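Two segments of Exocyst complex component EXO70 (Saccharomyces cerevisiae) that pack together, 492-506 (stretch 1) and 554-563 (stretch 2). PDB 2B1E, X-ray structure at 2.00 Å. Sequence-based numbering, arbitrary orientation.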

# COMPACT_ATOMS: atom_id res chain seq x y z
N LYS A 492 4.06 -60.50 10.77
CA LYS A 492 4.73 -59.22 10.63
C LYS A 492 3.77 -58.14 10.13
O LYS A 492 3.81 -57.00 10.59
CB LYS A 492 5.93 -59.34 9.68
CG LYS A 492 7.06 -60.22 10.23
CD LYS A 492 8.15 -60.43 9.17
CE LYS A 492 9.18 -61.47 9.62
NZ LYS A 492 10.19 -61.77 8.55
N PHE A 493 2.91 -58.48 9.18
CA PHE A 493 1.96 -57.48 8.69
C PHE A 493 1.03 -57.07 9.84
O PHE A 493 0.79 -55.88 10.05
CB PHE A 493 1.12 -58.03 7.54
CG PHE A 493 0.02 -57.10 7.12
CD1 PHE A 493 0.30 -55.95 6.38
CD2 PHE A 493 -1.30 -57.34 7.52
CE1 PHE A 493 -0.72 -55.05 6.05
CE2 PHE A 493 -2.31 -56.44 7.20
CZ PHE A 493 -2.02 -55.30 6.47
N ASN A 494 0.51 -58.05 10.57
CA ASN A 494 -0.40 -57.75 11.68
C ASN A 494 0.23 -56.78 12.68
O ASN A 494 -0.43 -55.85 13.15
CB ASN A 494 -0.81 -59.03 12.41
CG ASN A 494 -1.65 -59.95 11.55
OD1 ASN A 494 -2.36 -59.50 10.65
ND2 ASN A 494 -1.60 -61.24 11.85
N GLU A 495 1.50 -56.99 13.00
CA GLU A 495 2.19 -56.12 13.95
C GLU A 495 2.36 -54.71 13.38
O GLU A 495 2.20 -53.73 14.09
CB GLU A 495 3.57 -56.69 14.31
CG GLU A 495 3.51 -57.91 15.23
CD GLU A 495 4.88 -58.55 15.46
OE1 GLU A 495 5.81 -57.83 15.90
OE2 GLU A 495 5.03 -59.77 15.22
N GLY A 496 2.67 -54.62 12.09
CA GLY A 496 2.83 -53.33 11.47
C GLY A 496 1.51 -52.61 11.35
O GLY A 496 1.42 -51.40 11.59
N PHE A 497 0.47 -53.35 10.97
CA PHE A 497 -0.89 -52.82 10.81
C PHE A 497 -1.41 -52.28 12.15
O PHE A 497 -1.84 -51.13 12.26
CB PHE A 497 -1.83 -53.93 10.32
CG PHE A 497 -3.27 -53.49 10.20
CD1 PHE A 497 -3.67 -52.64 9.17
CD2 PHE A 497 -4.22 -53.91 11.13
CE1 PHE A 497 -5.00 -52.20 9.07
CE2 PHE A 497 -5.55 -53.48 11.05
CZ PHE A 497 -5.94 -52.62 10.01
N GLU A 498 -1.38 -53.14 13.16
CA GLU A 498 -1.86 -52.78 14.50
C GLU A 498 -1.09 -51.61 15.10
O GLU A 498 -1.68 -50.74 15.75
CB GLU A 498 -1.78 -54.01 15.42
CG GLU A 498 -2.95 -54.97 15.22
CD GLU A 498 -2.60 -56.41 15.53
OE1 GLU A 498 -1.65 -56.64 16.30
OE2 GLU A 498 -3.29 -57.32 15.02
N ASP A 499 0.21 -51.57 14.88
CA ASP A 499 1.02 -50.47 15.40
C ASP A 499 0.58 -49.15 14.75
O ASP A 499 0.47 -48.13 15.43
CB ASP A 499 2.50 -50.72 15.11
CG ASP A 499 3.41 -49.72 15.81
OD1 ASP A 499 3.88 -48.76 15.15
OD2 ASP A 499 3.66 -49.90 17.01
N LEU A 500 0.32 -49.19 13.44
CA LEU A 500 -0.11 -48.00 12.72
C LEU A 500 -1.53 -47.60 13.10
O LEU A 500 -1.83 -46.42 13.24
CB LEU A 500 -0.03 -48.22 11.20
CG LEU A 500 1.00 -47.40 10.41
CD1 LEU A 500 0.96 -47.79 8.93
CD2 LEU A 500 0.71 -45.91 10.56
N VAL A 501 -2.41 -48.58 13.27
CA VAL A 501 -3.79 -48.28 13.65
C VAL A 501 -3.77 -47.53 14.99
O VAL A 501 -4.42 -46.50 15.13
CB VAL A 501 -4.64 -49.57 13.77
CG1 VAL A 501 -6.03 -49.25 14.36
CG2 VAL A 501 -4.81 -50.19 12.38
N SER A 502 -3.00 -48.03 15.94
CA SER A 502 -2.88 -47.44 17.27
C SER A 502 -2.43 -45.98 17.24
O SER A 502 -3.04 -45.08 17.85
CB SER A 502 -1.89 -48.26 18.11
OG SER A 502 -1.75 -47.74 19.42
N LYS A 503 -1.35 -45.73 16.51
CA LYS A 503 -0.81 -44.40 16.40
C LYS A 503 -1.73 -43.44 15.67
O LYS A 503 -1.87 -42.27 16.04
CB LYS A 503 0.55 -44.47 15.70
CG LYS A 503 1.56 -45.24 16.53
CD LYS A 503 2.91 -45.38 15.83
CE LYS A 503 3.95 -45.87 16.82
NZ LYS A 503 5.28 -45.99 16.18
N THR A 504 -2.38 -43.94 14.62
CA THR A 504 -3.29 -43.10 13.85
C THR A 504 -4.42 -42.55 14.71
O THR A 504 -4.94 -41.46 14.45
CB THR A 504 -3.86 -43.86 12.65
OG1 THR A 504 -2.77 -44.40 11.88
CG2 THR A 504 -4.67 -42.94 11.76
N LYS A 505 -4.78 -43.29 15.76
CA LYS A 505 -5.85 -42.86 16.67
C LYS A 505 -5.46 -41.61 17.46
O LYS A 505 -6.33 -40.88 17.93
CB LYS A 505 -6.21 -43.99 17.63
CG LYS A 505 -6.99 -45.12 16.98
CD LYS A 505 -7.29 -46.23 17.98
CE LYS A 505 -7.94 -47.44 17.31
NZ LYS A 505 -8.14 -48.54 18.30
N GLN A 506 -4.17 -41.37 17.58
CA GLN A 506 -3.67 -40.21 18.33
C GLN A 506 -3.83 -38.88 17.60
O GLN A 506 -3.63 -37.82 18.18
CB GLN A 506 -2.19 -40.42 18.69
CG GLN A 506 -1.88 -41.81 19.25
CD GLN A 506 -0.40 -42.02 19.57
OE1 GLN A 506 0.46 -41.36 19.01
NE2 GLN A 506 -0.12 -42.97 20.45
N GLU A 554 -12.59 -58.32 7.89
CA GLU A 554 -12.30 -57.94 9.26
C GLU A 554 -11.36 -56.74 9.25
O GLU A 554 -11.52 -55.80 10.03
CB GLU A 554 -11.69 -59.12 10.02
CG GLU A 554 -12.72 -60.14 10.45
CD GLU A 554 -12.14 -61.47 10.89
OE1 GLU A 554 -12.90 -62.27 11.45
OE2 GLU A 554 -10.94 -61.73 10.67
N LEU A 555 -10.38 -56.78 8.36
CA LEU A 555 -9.42 -55.69 8.25
C LEU A 555 -10.18 -54.44 7.85
O LEU A 555 -9.94 -53.36 8.38
CB LEU A 555 -8.37 -56.02 7.20
CG LEU A 555 -7.08 -55.21 7.39
CD1 LEU A 555 -6.42 -55.65 8.69
CD2 LEU A 555 -6.14 -55.43 6.22
N THR A 556 -11.10 -54.59 6.91
CA THR A 556 -11.91 -53.47 6.44
C THR A 556 -12.63 -52.79 7.61
O THR A 556 -12.66 -51.58 7.71
CB THR A 556 -12.97 -53.92 5.39
OG1 THR A 556 -12.32 -54.35 4.19
CG2 THR A 556 -13.90 -52.77 5.04
N THR A 557 -13.22 -53.60 8.48
CA THR A 557 -13.96 -53.06 9.62
C THR A 557 -13.07 -52.22 10.53
O THR A 557 -13.48 -51.14 10.98
CB THR A 557 -14.61 -54.21 10.44
OG1 THR A 557 -15.47 -54.96 9.57
CG2 THR A 557 -15.44 -53.66 11.60
N VAL A 558 -11.86 -52.70 10.79
CA VAL A 558 -10.93 -51.96 11.63
C VAL A 558 -10.64 -50.61 11.01
O VAL A 558 -10.74 -49.57 11.66
CB VAL A 558 -9.60 -52.72 11.78
CG1 VAL A 558 -8.57 -51.85 12.48
CG2 VAL A 558 -9.83 -54.00 12.55
N LEU A 559 -10.29 -50.62 9.73
CA LEU A 559 -9.99 -49.38 9.04
C LEU A 559 -11.17 -48.42 8.99
O LEU A 559 -10.98 -47.22 9.16
CB LEU A 559 -9.52 -49.66 7.61
CG LEU A 559 -8.08 -50.17 7.48
CD1 LEU A 559 -7.73 -50.24 5.99
CD2 LEU A 559 -7.12 -49.23 8.21
N ASN A 560 -12.37 -48.93 8.74
CA ASN A 560 -13.54 -48.05 8.68
C ASN A 560 -13.76 -47.37 10.02
O ASN A 560 -14.13 -46.20 10.08
CB ASN A 560 -14.80 -48.84 8.29
CG ASN A 560 -14.86 -49.19 6.81
OD1 ASN A 560 -14.54 -48.36 5.95
ND2 ASN A 560 -15.28 -50.41 6.51
N GLN A 561 -13.55 -48.10 11.11
CA GLN A 561 -13.74 -47.53 12.44
C GLN A 561 -12.66 -46.50 12.74
O GLN A 561 -12.91 -45.50 13.40
CB GLN A 561 -13.72 -48.63 13.50
CG GLN A 561 -14.98 -49.49 13.53
CD GLN A 561 -14.90 -50.59 14.58
OE1 GLN A 561 -14.14 -51.56 14.42
NE2 GLN A 561 -15.68 -50.45 15.65
N LEU A 562 -11.46 -46.76 12.23
CA LEU A 562 -10.35 -45.85 12.44
C LEU A 562 -10.55 -44.52 11.71
O LEU A 562 -10.30 -43.46 12.27
CB LEU A 562 -9.06 -46.49 11.94
CG LEU A 562 -7.85 -45.56 11.83
CD1 LEU A 562 -7.47 -45.05 13.22
CD2 LEU A 562 -6.69 -46.31 11.18
N VAL A 563 -11.02 -44.60 10.47
CA VAL A 563 -11.22 -43.42 9.63
C VAL A 563 -12.43 -42.55 9.97
O VAL A 563 -12.36 -41.33 9.85
CB VAL A 563 -11.33 -43.81 8.14
CG1 VAL A 563 -10.04 -44.48 7.69
CG2 VAL A 563 -12.52 -44.72 7.92

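What kind of contact joins the two stretches? Two helices run side by side in nearly the same direction, 17° apart, with their axes 10.6 Å apart at closest approach. No hydrogen bond or salt bridge crosses between them, so the contact rests on apolar surfaces fitted together, burying 396 Å² in all. Backbone hydrogen bonds run along each helix, as from F497 N to F493 O (2.7 Å) and from L562 N to V558 O (3.0 Å), and the contact between the helices is made mostly by side chains.

How is the F497 ring held? Its CA-to-CB bond points toward the other helix, and a t rotamer at chi1 extends the ring into a pocket made by L555, V558 and L559. L555 CD1 sits over one face, 3.5 Å from the ring centroid and 20° off the normal, a CH-pi contact; its closest ring atom is F497 CE2, at 3.3 Å. L559 CD2 meets the ring edge, 3.7 Å from F497 CE1, while V558 CG1 approaches obliquely, 3.7 Å from F497 CZ. A flat, broad side chain suits this place because it offers both a face and an edge to the methyls around it. One turn earlier, F493 adds its own edge, with CE2 4.1 Å from L555 CD2. L555 thus touches both rings, CD1 lying over the F497 face and CD2 nearest the F493 edge, although its CA-to-CB bond points sideways and only the end of the side chain comes nearer.

What fills the space beyond the F497 ring? Here the valines V501 and V558 point toward the opposing helix and meet with their CG1 atoms 4.1 Å apart. Both are short and branched at CB, so they bring methyls to the contact without a long side chain between the backbones. V558 CG1 serves twice, touching both V501 and the F497 ring.

Where does L562 lodge? It loses more area to the contact than any other residue, 93 Å², and its CD1 enters a hollow near the C-terminal end of stretch 1. That methyl lies 3.9 Å from V501 O, 3.8 Å from T504 CG2 and 3.8 Å from K505 CG. Its other methyl, CD2, is 4.4 Å from V501 CG1. T504 suits the wall of this hollow because its two branches differ: OG1 donates to L500 O at 2.6 Å within its own helix, while CG2 makes the closest approach to the leucine. K505 contributes the aliphatic part of its chain, and its charged NZ lies farther out, clear of the leucine.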